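Local coordinates for protein cytosolic phospholipase A2 delta (Homo sapiens, PDB 5IZ5) that hydrolyses glycerophospholipids at the sn-2 position in a calcium-dependent manner, with a preference for linoleic acid there, at residues B[389-394]-B[439-444]; B[430-435]-B[527-532]; B[485-490]-B[504-509]; B[662-667]-B[699-704]. The protein carries 3 engineered substitutions. All coordinates share one frame; numbering follows the deposited sequence.

All four contacts lie in the PLA2 catalytic region and form a chain of near neighbours, with the centres of interactions 1 and 4 about 35 Å apart. Interactions 1 and 2 share helix 428-441; their centres are about 15 Å apart, their segments alternate along the sequence, and Leu440 packs on Glu528. Interaction 3 is nested in the loop that interaction 2 closes, its centre about 16 Å away, and Phe487 and Phe506 meet Trp531 and Leu527. Interaction 4 comes last in sequence but is tied to strand 482-487 through Glu486, which pairs with Ser662 and Arg665. Contacts thus run from helices beside the nucleophile, through the mixed sheet, to surface loops.

Interaction 1 (B[389-394]-B[439-444]); sequences IRYARE and MLHGQV
Tyr391, in the middle of helix 386-397, faces the last turn of helix 428-441 at Leu440 and His441, just before the chain leaves helical geometry at Gly442 with a positive phi of 64°. The contact is a helix-to-helix-end junction in the catalytic domain of this alpha/beta hydrolase; the Leu440 side chain lies about 9 Å from Gly335, which binds substrate. One polar pair carries it. Tyr391 holds CG anti to its backbone N (chi1 -180°), which extends the phenol away from its own helix and across to the imidazole. Tyr391 OH and His441 ND1 form a hydrogen bond of 2.7 Å, and each atom lies near the plane of the other residue's ring, so the two rings meet rim to rim. Their centroids are 5.8 Å apart and their planes inclined at 48°, and neither ring lies over the face of the other. Stacking on Tyr391 comes instead from His373. Replacing Tyr391 by a phenylalanine would probably leave His441 ND1 without this hydrogen-bond mate and the imidazole freer to turn. Within helix 428-441, CB of Leu440 sits over one face of the imidazole, offset toward the rim. The backbone of the same leucine completes the contact, with its O lying 3.6 Å from CE2 of Tyr391, oblique to the phenol ring.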
# COMPACT_ATOMS: atom_id res chain seq x y z
N ILE B 389 8.76 10.52 26.48
CA ILE B 389 9.53 11.69 26.05
C ILE B 389 11.00 11.50 26.40
O ILE B 389 11.88 11.70 25.57
CB ILE B 389 9.08 13.00 26.74
CG1 ILE B 389 7.61 13.33 26.46
CG2 ILE B 389 9.96 14.16 26.31
CD1 ILE B 389 7.27 13.57 25.02
N ARG B 390 11.24 11.13 27.66
CA ARG B 390 12.60 10.93 28.17
C ARG B 390 13.31 9.84 27.37
O ARG B 390 14.45 10.01 26.94
CB ARG B 390 12.55 10.54 29.65
CG ARG B 390 13.90 10.51 30.33
CD ARG B 390 13.86 9.70 31.62
NE ARG B 390 15.20 9.58 32.21
CZ ARG B 390 15.52 8.75 33.20
NH1 ARG B 390 14.62 7.94 33.74
NH2 ARG B 390 16.77 8.73 33.65
N TYR B 391 12.62 8.72 27.18
CA TYR B 391 13.12 7.60 26.39
C TYR B 391 13.59 8.08 25.01
O TYR B 391 14.72 7.82 24.61
CB TYR B 391 12.01 6.56 26.27
CG TYR B 391 12.34 5.32 25.49
CD1 TYR B 391 12.79 4.17 26.13
CD2 TYR B 391 12.16 5.27 24.11
CE1 TYR B 391 13.08 3.02 25.42
CE2 TYR B 391 12.44 4.13 23.39
CZ TYR B 391 12.90 3.01 24.04
OH TYR B 391 13.17 1.88 23.33
N ALA B 392 12.72 8.82 24.32
CA ALA B 392 13.03 9.33 22.98
C ALA B 392 14.20 10.30 23.01
O ALA B 392 15.07 10.25 22.14
CB ALA B 392 11.81 10.00 22.38
N ARG B 393 14.22 11.18 24.00
CA ARG B 393 15.29 12.17 24.15
C ARG B 393 16.65 11.49 24.31
O ARG B 393 17.62 11.88 23.67
CB ARG B 393 15.03 13.07 25.37
CG ARG B 393 15.99 14.24 25.49
CD ARG B 393 16.10 14.76 26.92
NE ARG B 393 14.81 14.85 27.59
CZ ARG B 393 14.49 14.29 28.76
NH1 ARG B 393 15.39 13.59 29.46
NH2 ARG B 393 13.27 14.45 29.26
N GLU B 394 16.70 10.48 25.16
CA GLU B 394 17.95 9.79 25.46
C GLU B 394 18.50 9.04 24.24
O GLU B 394 19.70 9.10 23.95
CB GLU B 394 17.78 8.86 26.65
CG GLU B 394 17.64 9.62 27.96
CD GLU B 394 17.33 8.74 29.16
OE1 GLU B 394 17.16 7.52 28.99
OE2 GLU B 394 17.25 9.29 30.28
N MET B 439 18.58 2.89 16.30
CA MET B 439 18.67 4.30 16.68
C MET B 439 17.57 4.69 17.67
O MET B 439 17.83 5.43 18.63
CB MET B 439 18.61 5.20 15.44
CG MET B 439 19.80 5.04 14.52
SD MET B 439 19.67 6.02 13.02
CE MET B 439 20.92 7.23 13.33
N LEU B 440 16.37 4.19 17.44
CA LEU B 440 15.22 4.50 18.30
C LEU B 440 15.25 3.74 19.62
O LEU B 440 14.82 4.27 20.65
CB LEU B 440 13.91 4.20 17.55
CG LEU B 440 13.22 5.32 16.75
CD1 LEU B 440 14.20 6.32 16.15
CD2 LEU B 440 12.32 4.72 15.67
N HIS B 441 15.72 2.49 19.60
CA HIS B 441 15.71 1.64 20.80
C HIS B 441 17.00 0.98 21.26
O HIS B 441 17.05 0.46 22.37
CB HIS B 441 14.67 0.53 20.63
CG HIS B 441 13.38 0.99 20.03
ND1 HIS B 441 12.36 1.54 20.77
CD2 HIS B 441 12.94 0.97 18.75
CE1 HIS B 441 11.35 1.84 19.98
NE2 HIS B 441 11.67 1.50 18.74
N GLY B 442 18.03 0.94 20.42
CA GLY B 442 19.27 0.25 20.79
C GLY B 442 19.17 -1.26 20.99
O GLY B 442 20.12 -1.88 21.47
N GLN B 443 18.03 -1.84 20.64
CA GLN B 443 17.83 -3.28 20.70
C GLN B 443 16.69 -3.71 19.79
O GLN B 443 15.92 -2.88 19.29
CB GLN B 443 17.51 -3.73 22.13
CG GLN B 443 16.25 -3.08 22.70
CD GLN B 443 15.87 -3.60 24.07
OE1 GLN B 443 16.38 -4.63 24.52
NE2 GLN B 443 14.96 -2.91 24.74
N VAL B 444 16.57 -5.02 19.60
CA VAL B 444 15.42 -5.61 18.93
C VAL B 444 14.17 -5.28 19.74
O VAL B 444 14.11 -5.53 20.94
CB VAL B 444 15.57 -7.15 18.79
CG1 VAL B 444 14.27 -7.80 18.34
CG2 VAL B 444 16.69 -7.47 17.81

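Interaction 2 (B[430-435]-B[527-532]); sequences DLWALV and LEAIWS
Trp432 turns the edge of its indole, not a face, to the end of helix 524-531, and this orientation sets the polar half of the contact. CD1 lies 3.5 Å from the backbone O of Ala529, close to the ring plane, while NE1, next to it on the same rim, donates to OG of Ser532 at 3.3 Å. That bond is fairly straight, with an N-H...O angle of 157°, and the acceptor is only 12° out of the indole plane. Ser532, the first residue to leave helical angles, has OG lodged between its own N and carbonyl carbon (chi1 64°), from where it reaches back to Glu528 O at 2.7 Å. This carbonyl also accepts from Ser532 N, the two donors arriving from opposite faces of its plane. Since Trp369 NE1 bonds to the same hydroxyl, three bonds grip the buried OG and fix its rotation. Beside the indole, Ala433 CB meets Ala529 CB at 3.6 Å; the CA atoms of these two alanines are only 4.8 Å apart, evidence that small residues let the helices approach closely. A leucine in place of Trp432 would probably deprive Ser532 OG of one of its N-H donors and open a gap beside Ala529. Phe535 stacks on the indole. The arrangement lies beside the active site, and is consistent with a place in its wall: the Ser532 side chain lies about 4 Å from those of the nucleophile Ser365 and of Asp651, the proton acceptor by similarity.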
# COMPACT_ATOMS: atom_id res chain seq x y z
N ASP B 430 14.83 -3.07 4.26
CA ASP B 430 15.17 -4.04 5.28
C ASP B 430 16.33 -3.58 6.13
O ASP B 430 16.29 -3.74 7.35
CB ASP B 430 15.46 -5.41 4.66
CG ASP B 430 14.26 -5.96 3.93
OD1 ASP B 430 13.28 -6.35 4.59
OD2 ASP B 430 14.28 -5.99 2.69
N LEU B 431 17.35 -2.99 5.51
CA LEU B 431 18.49 -2.50 6.30
C LEU B 431 18.07 -1.29 7.11
O LEU B 431 18.46 -1.15 8.27
CB LEU B 431 19.68 -2.14 5.41
CG LEU B 431 20.91 -1.64 6.17
CD1 LEU B 431 21.42 -2.67 7.17
CD2 LEU B 431 22.01 -1.25 5.20
N TRP B 432 17.30 -0.40 6.50
CA TRP B 432 16.83 0.79 7.17
C TRP B 432 15.99 0.43 8.40
O TRP B 432 16.10 1.07 9.44
CB TRP B 432 16.05 1.66 6.19
CG TRP B 432 15.31 2.80 6.81
CD1 TRP B 432 13.99 3.08 6.65
CD2 TRP B 432 15.84 3.81 7.68
NE1 TRP B 432 13.66 4.20 7.36
CE2 TRP B 432 14.78 4.68 8.00
CE3 TRP B 432 17.11 4.08 8.21
CZ2 TRP B 432 14.94 5.79 8.83
CZ3 TRP B 432 17.27 5.19 9.04
CH2 TRP B 432 16.19 6.03 9.34
N ALA B 433 15.20 -0.65 8.28
CA ALA B 433 14.42 -1.15 9.41
C ALA B 433 15.30 -1.46 10.61
O ALA B 433 14.99 -1.04 11.72
CB ALA B 433 13.63 -2.38 9.01
N LEU B 434 16.41 -2.15 10.37
CA LEU B 434 17.27 -2.60 11.46
C LEU B 434 18.06 -1.43 12.07
O LEU B 434 18.24 -1.35 13.28
CB LEU B 434 18.23 -3.69 10.99
CG LEU B 434 17.59 -4.95 10.40
CD1 LEU B 434 18.66 -5.88 9.85
CD2 LEU B 434 16.74 -5.67 11.42
N VAL B 435 18.52 -0.54 11.20
CA VAL B 435 19.26 0.63 11.63
C VAL B 435 18.37 1.61 12.40
O VAL B 435 18.75 2.09 13.47
CB VAL B 435 19.86 1.33 10.39
CG1 VAL B 435 20.29 2.75 10.71
CG2 VAL B 435 21.02 0.50 9.86
N LEU B 527 7.64 -2.05 9.38
CA LEU B 527 6.60 -1.16 8.90
C LEU B 527 7.05 0.30 9.02
O LEU B 527 6.82 1.09 8.11
CB LEU B 527 5.29 -1.38 9.65
CG LEU B 527 4.64 -2.75 9.48
CD1 LEU B 527 3.27 -2.74 10.12
CD2 LEU B 527 4.53 -3.17 8.02
N GLU B 528 7.70 0.65 10.12
CA GLU B 528 8.26 1.99 10.28
C GLU B 528 9.21 2.32 9.13
O GLU B 528 9.23 3.46 8.65
CB GLU B 528 8.98 2.12 11.62
CG GLU B 528 8.03 2.21 12.79
CD GLU B 528 8.74 2.12 14.12
OE1 GLU B 528 9.26 1.04 14.46
OE2 GLU B 528 8.78 3.14 14.83
N ALA B 529 9.97 1.33 8.68
CA ALA B 529 10.90 1.52 7.56
C ALA B 529 10.18 1.86 6.26
O ALA B 529 10.66 2.72 5.53
CB ALA B 529 11.75 0.28 7.37
N ILE B 530 9.06 1.19 5.98
CA ILE B 530 8.19 1.46 4.81
C ILE B 530 7.62 2.86 4.92
O ILE B 530 7.66 3.64 3.97
CB ILE B 530 6.95 0.53 4.75
CG1 ILE B 530 7.32 -0.96 4.79
CG2 ILE B 530 6.05 0.85 3.55
CD1 ILE B 530 8.23 -1.44 3.71
N TRP B 531 7.04 3.16 6.08
CA TRP B 531 6.39 4.45 6.31
C TRP B 531 7.35 5.63 6.16
O TRP B 531 6.95 6.70 5.73
CB TRP B 531 5.73 4.48 7.70
CG TRP B 531 4.65 3.44 7.86
CD1 TRP B 531 3.82 2.96 6.90
CD2 TRP B 531 4.28 2.79 9.07
NE1 TRP B 531 2.96 2.04 7.42
CE2 TRP B 531 3.22 1.91 8.76
CE3 TRP B 531 4.75 2.85 10.40
CZ2 TRP B 531 2.60 1.11 9.72
CZ3 TRP B 531 4.14 2.04 11.35
CH2 TRP B 531 3.08 1.19 11.01
N SER B 532 8.60 5.42 6.55
CA SER B 532 9.62 6.45 6.49
C SER B 532 10.74 6.12 5.49
O SER B 532 11.88 6.54 5.70
CB SER B 532 10.20 6.68 7.89
OG SER B 532 10.88 5.54 8.38

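Interaction 3 (B[485-490]-B[504-509]); sequences VEFSPY and ELFGSE
Phe487 and Phe506 make essentially the whole contact by themselves: their CA atoms are 9.5 Å apart, and only the two rings bridge the distance. The pair is T-shaped. The edge of Phe487 meets one face of Phe506: CE1 of Phe487 sits over it, offset toward the rim, 3.9 Å from CE2 of Phe506. The centroids lie 5.2 Å apart and the planes stand at 77° to each other. The first torsions bring the rings into this geometry. Phe487, with CG opposite its carbonyl carbon (chi1 -65°), sends its ring out to the side of strand 482-487, whereas Phe506 swings CG opposite its backbone N (chi1 170°) and extends toward the strand. Phe506 occupies the second position of a type II turn from Leu505 to Ser508, closed by the bond from Ser508 N to Leu505 O at 3.0 Å. Gly507, in the third position, adopts backbone angles at which a side chain would collide with the carbonyl O of Phe506. Where the strand ends, Ser488 OG accepts from Tyr490 N at 3.0 Å, an ST turn. The strand itself is hydrogen-bonded to strand 463-471 in the mixed sheet of the catalytic domain; Trp531 meets Phe487 edge-to-face, and Val492 and Leu649 touch Phe506. With no hydrogen bond across the contact, cohesion probably comes from dispersion and from the slightly positive C-H edge of Phe487 resting against the electron-rich face of Phe506, an interaction suited to this buried apolar layer.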
# COMPACT_ATOMS: atom_id res chain seq x y z
N VAL B 485 -2.39 3.33 0.65
CA VAL B 485 -2.53 2.13 1.46
C VAL B 485 -2.50 2.54 2.93
O VAL B 485 -1.49 3.03 3.45
CB VAL B 485 -1.43 1.09 1.17
CG1 VAL B 485 -1.61 -0.12 2.07
CG2 VAL B 485 -1.48 0.67 -0.30
N GLU B 486 -3.61 2.30 3.60
CA GLU B 486 -3.78 2.67 5.00
C GLU B 486 -3.49 1.49 5.91
O GLU B 486 -3.91 0.36 5.62
CB GLU B 486 -5.23 3.13 5.17
CG GLU B 486 -5.72 3.23 6.59
CD GLU B 486 -7.17 3.68 6.62
OE1 GLU B 486 -7.40 4.89 6.43
OE2 GLU B 486 -8.06 2.81 6.80
N PHE B 487 -2.77 1.75 7.02
CA PHE B 487 -2.50 0.74 8.04
C PHE B 487 -3.14 1.14 9.37
O PHE B 487 -2.99 2.28 9.83
CB PHE B 487 -0.99 0.61 8.30
CG PHE B 487 -0.20 0.08 7.14
CD1 PHE B 487 0.43 -1.15 7.21
CD2 PHE B 487 -0.07 0.83 5.97
CE1 PHE B 487 1.17 -1.64 6.14
CE2 PHE B 487 0.68 0.35 4.89
CZ PHE B 487 1.29 -0.89 4.98
N SER B 488 -3.83 0.19 10.01
CA SER B 488 -4.29 0.35 11.39
C SER B 488 -4.13 -0.98 12.13
O SER B 488 -3.87 -2.00 11.50
CB SER B 488 -5.76 0.79 11.42
OG SER B 488 -6.63 -0.33 11.43
N PRO B 489 -4.30 -0.97 13.47
CA PRO B 489 -4.24 -2.22 14.22
C PRO B 489 -5.32 -3.23 13.83
O PRO B 489 -5.15 -4.42 14.09
CB PRO B 489 -4.42 -1.78 15.67
CG PRO B 489 -4.02 -0.34 15.68
CD PRO B 489 -4.49 0.18 14.37
N TYR B 490 -6.41 -2.77 13.22
CA TYR B 490 -7.49 -3.65 12.77
C TYR B 490 -7.36 -4.10 11.31
O TYR B 490 -7.69 -5.24 11.00
CB TYR B 490 -8.85 -2.97 12.96
CG TYR B 490 -9.17 -2.64 14.40
CD1 TYR B 490 -9.01 -3.58 15.41
CD2 TYR B 490 -9.64 -1.38 14.76
CE1 TYR B 490 -9.30 -3.28 16.73
CE2 TYR B 490 -9.93 -1.06 16.08
CZ TYR B 490 -9.76 -2.02 17.06
OH TYR B 490 -10.05 -1.72 18.36
N GLU B 504 -1.82 -8.62 10.74
CA GLU B 504 -1.05 -9.86 10.92
C GLU B 504 -0.90 -10.64 9.61
O GLU B 504 0.05 -11.39 9.46
CB GLU B 504 -1.63 -10.75 12.04
CG GLU B 504 -3.09 -11.14 11.90
CD GLU B 504 -4.01 -10.20 12.65
OE1 GLU B 504 -3.94 -8.96 12.46
OE2 GLU B 504 -4.81 -10.73 13.44
N LEU B 505 -1.79 -10.42 8.65
CA LEU B 505 -1.70 -11.08 7.36
C LEU B 505 -1.03 -10.25 6.25
O LEU B 505 -0.82 -10.75 5.15
CB LEU B 505 -3.09 -11.52 6.91
CG LEU B 505 -3.78 -12.57 7.79
CD1 LEU B 505 -5.08 -12.99 7.14
CD2 LEU B 505 -2.89 -13.79 8.02
N PHE B 506 -0.71 -8.98 6.53
CA PHE B 506 -0.04 -8.14 5.54
C PHE B 506 1.38 -8.63 5.32
O PHE B 506 2.17 -8.73 6.26
CB PHE B 506 -0.00 -6.67 5.96
CG PHE B 506 0.87 -5.84 5.08
CD1 PHE B 506 0.43 -5.44 3.83
CD2 PHE B 506 2.15 -5.50 5.48
CE1 PHE B 506 1.24 -4.70 3.00
CE2 PHE B 506 2.97 -4.75 4.66
CZ PHE B 506 2.51 -4.35 3.42
N GLY B 507 1.70 -8.93 4.06
CA GLY B 507 2.97 -9.55 3.72
C GLY B 507 2.83 -11.04 3.41
O GLY B 507 3.79 -11.66 2.97
N SER B 508 1.65 -11.60 3.66
CA SER B 508 1.39 -13.00 3.30
C SER B 508 0.99 -13.08 1.84
O SER B 508 0.71 -12.06 1.21
CB SER B 508 0.31 -13.62 4.19
OG SER B 508 0.79 -13.79 5.51
N GLU B 509 0.97 -14.29 1.30
CA GLU B 509 0.66 -14.51 -0.10
C GLU B 509 -0.80 -14.90 -0.27
O GLU B 509 -1.32 -15.72 0.49
CB GLU B 509 1.58 -15.59 -0.69
CG GLU B 509 3.03 -15.13 -0.79
CD GLU B 509 4.00 -16.25 -1.10
OE1 GLU B 509 3.57 -17.39 -1.37
OE2 GLU B 509 5.22 -15.97 -1.06

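Interaction 4 (B[662-667]-B[699-704]); sequences SMFRPG and LPFPRV. With SO4 (sulfate ion), chain N.
Phe664 and Phe701 are brought together by different first torsions: Phe664 places CG opposite its carbonyl carbon (chi1 -63°), Phe701 opposite its backbone N (chi1 -169°), and the two side chains cross nearly perpendicularly. They join two surface loops of the catalytic domain, one leading to strand 672-676, the other following helix 685-696; that helix lies in the connection between the parallel strands 672-676 and 730-734. CZ of Phe664 reaches CD1 of Phe701 at 3.5 Å, arriving near the plane of the Phe701 ring and so at its edge. Pro700 adds its carbonyl O, 3.7 Å from CE1 of Phe664. Nearer the base of the same side chain, Leu699 CD1 meets Phe664 CB at 4.2 Å. No hydrogen bond spans the loops; the contact is carried by carbon-to-carbon packing, with the Pro700 O beside the Phe664 ring. Phe701 in turn has CD of Pro702 over one face and packs on Leu687, Cys694 and Leu731, which places it against the helix and strand behind. Beyond the aromatic pair, Gly667 N makes two weak hydrogen bonds to a sulfate ion, probably from the crystallisation liquor: to O4 at 3.0 Å and to O1 at 3.4 Å.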
# COMPACT_ATOMS: atom_id res chain seq x y z
N SER B 662 -6.59 9.28 5.17
CA SER B 662 -7.23 8.45 6.19
C SER B 662 -8.39 9.17 6.90
O SER B 662 -9.32 8.52 7.39
CB SER B 662 -6.19 7.96 7.21
OG SER B 662 -5.52 6.81 6.72
N MET B 663 -8.31 10.50 6.97
CA MET B 663 -9.40 11.32 7.53
C MET B 663 -10.63 11.37 6.62
O MET B 663 -11.67 11.84 7.06
CB MET B 663 -8.91 12.74 7.86
CG MET B 663 -7.82 12.81 8.93
SD MET B 663 -8.32 12.01 10.47
CE MET B 663 -6.87 12.21 11.51
N PHE B 664 -10.53 10.89 5.38
CA PHE B 664 -11.66 10.91 4.44
C PHE B 664 -12.12 9.55 3.92
O PHE B 664 -12.89 9.48 2.96
CB PHE B 664 -11.33 11.82 3.26
CG PHE B 664 -11.13 13.24 3.66
CD1 PHE B 664 -12.22 14.06 3.85
CD2 PHE B 664 -9.86 13.74 3.91
CE1 PHE B 664 -12.04 15.37 4.25
CE2 PHE B 664 -9.67 15.04 4.31
CZ PHE B 664 -10.78 15.86 4.48
N ARG B 665 -11.68 8.48 4.55
CA ARG B 665 -12.25 7.17 4.26
C ARG B 665 -13.74 7.23 4.61
O ARG B 665 -14.11 7.78 5.65
CB ARG B 665 -11.56 6.08 5.08
CG ARG B 665 -12.16 4.70 4.84
CD ARG B 665 -11.37 3.61 5.54
NE ARG B 665 -12.02 2.31 5.38
CZ ARG B 665 -11.54 1.17 5.87
NH1 ARG B 665 -10.40 1.13 6.55
NH2 ARG B 665 -12.22 0.04 5.67
N PRO B 666 -14.61 6.68 3.74
CA PRO B 666 -16.05 6.69 4.02
C PRO B 666 -16.40 6.08 5.38
O PRO B 666 -15.84 5.06 5.76
CB PRO B 666 -16.64 5.84 2.89
CG PRO B 666 -15.67 5.98 1.77
CD PRO B 666 -14.32 6.09 2.41
N GLY B 667 -17.31 6.72 6.10
CA GLY B 667 -17.72 6.24 7.41
C GLY B 667 -17.08 6.98 8.57
O GLY B 667 -17.64 7.01 9.66
N LEU B 699 -14.28 15.96 -2.57
CA LEU B 699 -14.30 15.74 -1.13
C LEU B 699 -14.44 17.07 -0.41
O LEU B 699 -13.62 17.97 -0.65
CB LEU B 699 -13.01 15.03 -0.70
CG LEU B 699 -12.77 13.64 -1.28
CD1 LEU B 699 -11.47 13.06 -0.76
CD2 LEU B 699 -13.93 12.70 -0.97
N PRO B 700 -15.46 17.23 0.45
CA PRO B 700 -15.63 18.53 1.09
C PRO B 700 -14.50 18.88 2.04
O PRO B 700 -14.16 18.11 2.95
CB PRO B 700 -16.96 18.41 1.85
CG PRO B 700 -17.24 16.95 1.96
CD PRO B 700 -16.56 16.30 0.79
N PHE B 701 -13.91 20.05 1.82
CA PHE B 701 -12.77 20.50 2.57
C PHE B 701 -12.76 22.03 2.52
O PHE B 701 -13.06 22.60 1.47
CB PHE B 701 -11.51 19.92 1.92
CG PHE B 701 -10.29 20.09 2.74
CD1 PHE B 701 -9.97 19.16 3.70
CD2 PHE B 701 -9.48 21.20 2.57
CE1 PHE B 701 -8.85 19.32 4.48
CE2 PHE B 701 -8.36 21.36 3.34
CZ PHE B 701 -8.04 20.42 4.29
N PRO B 702 -12.44 22.70 3.65
CA PRO B 702 -12.50 24.17 3.64
C PRO B 702 -11.41 24.80 2.80
O PRO B 702 -10.37 24.18 2.54
CB PRO B 702 -12.27 24.55 5.11
CG PRO B 702 -11.49 23.41 5.67
CD PRO B 702 -12.00 22.19 4.96
N ARG B 703 -11.65 26.03 2.38
CA ARG B 703 -10.65 26.79 1.66
C ARG B 703 -9.47 27.05 2.58
O ARG B 703 -9.64 27.32 3.77
CB ARG B 703 -11.23 28.12 1.18
CG ARG B 703 -12.50 27.97 0.35
CD ARG B 703 -12.77 29.20 -0.47
NE ARG B 703 -13.94 28.98 -1.31
CZ ARG B 703 -15.15 29.49 -1.11
NH1 ARG B 703 -15.42 30.28 -0.08
NH2 ARG B 703 -16.12 29.19 -1.97
N VAL B 704 -8.26 26.96 2.03
CA VAL B 704 -7.04 27.23 2.76
C VAL B 704 -6.42 28.44 2.08
O VAL B 704 -5.63 28.31 1.14
CB VAL B 704 -6.07 26.03 2.75
CG1 VAL B 704 -4.77 26.36 3.46
CG2 VAL B 704 -6.72 24.82 3.40
S SO4 N . -19.49 9.04 4.57
O1 SO4 N . -18.57 9.82 5.43
O2 SO4 N . -20.65 9.88 4.23
O3 SO4 N . -18.79 8.66 3.32
O4 SO4 N . -19.96 7.83 5.29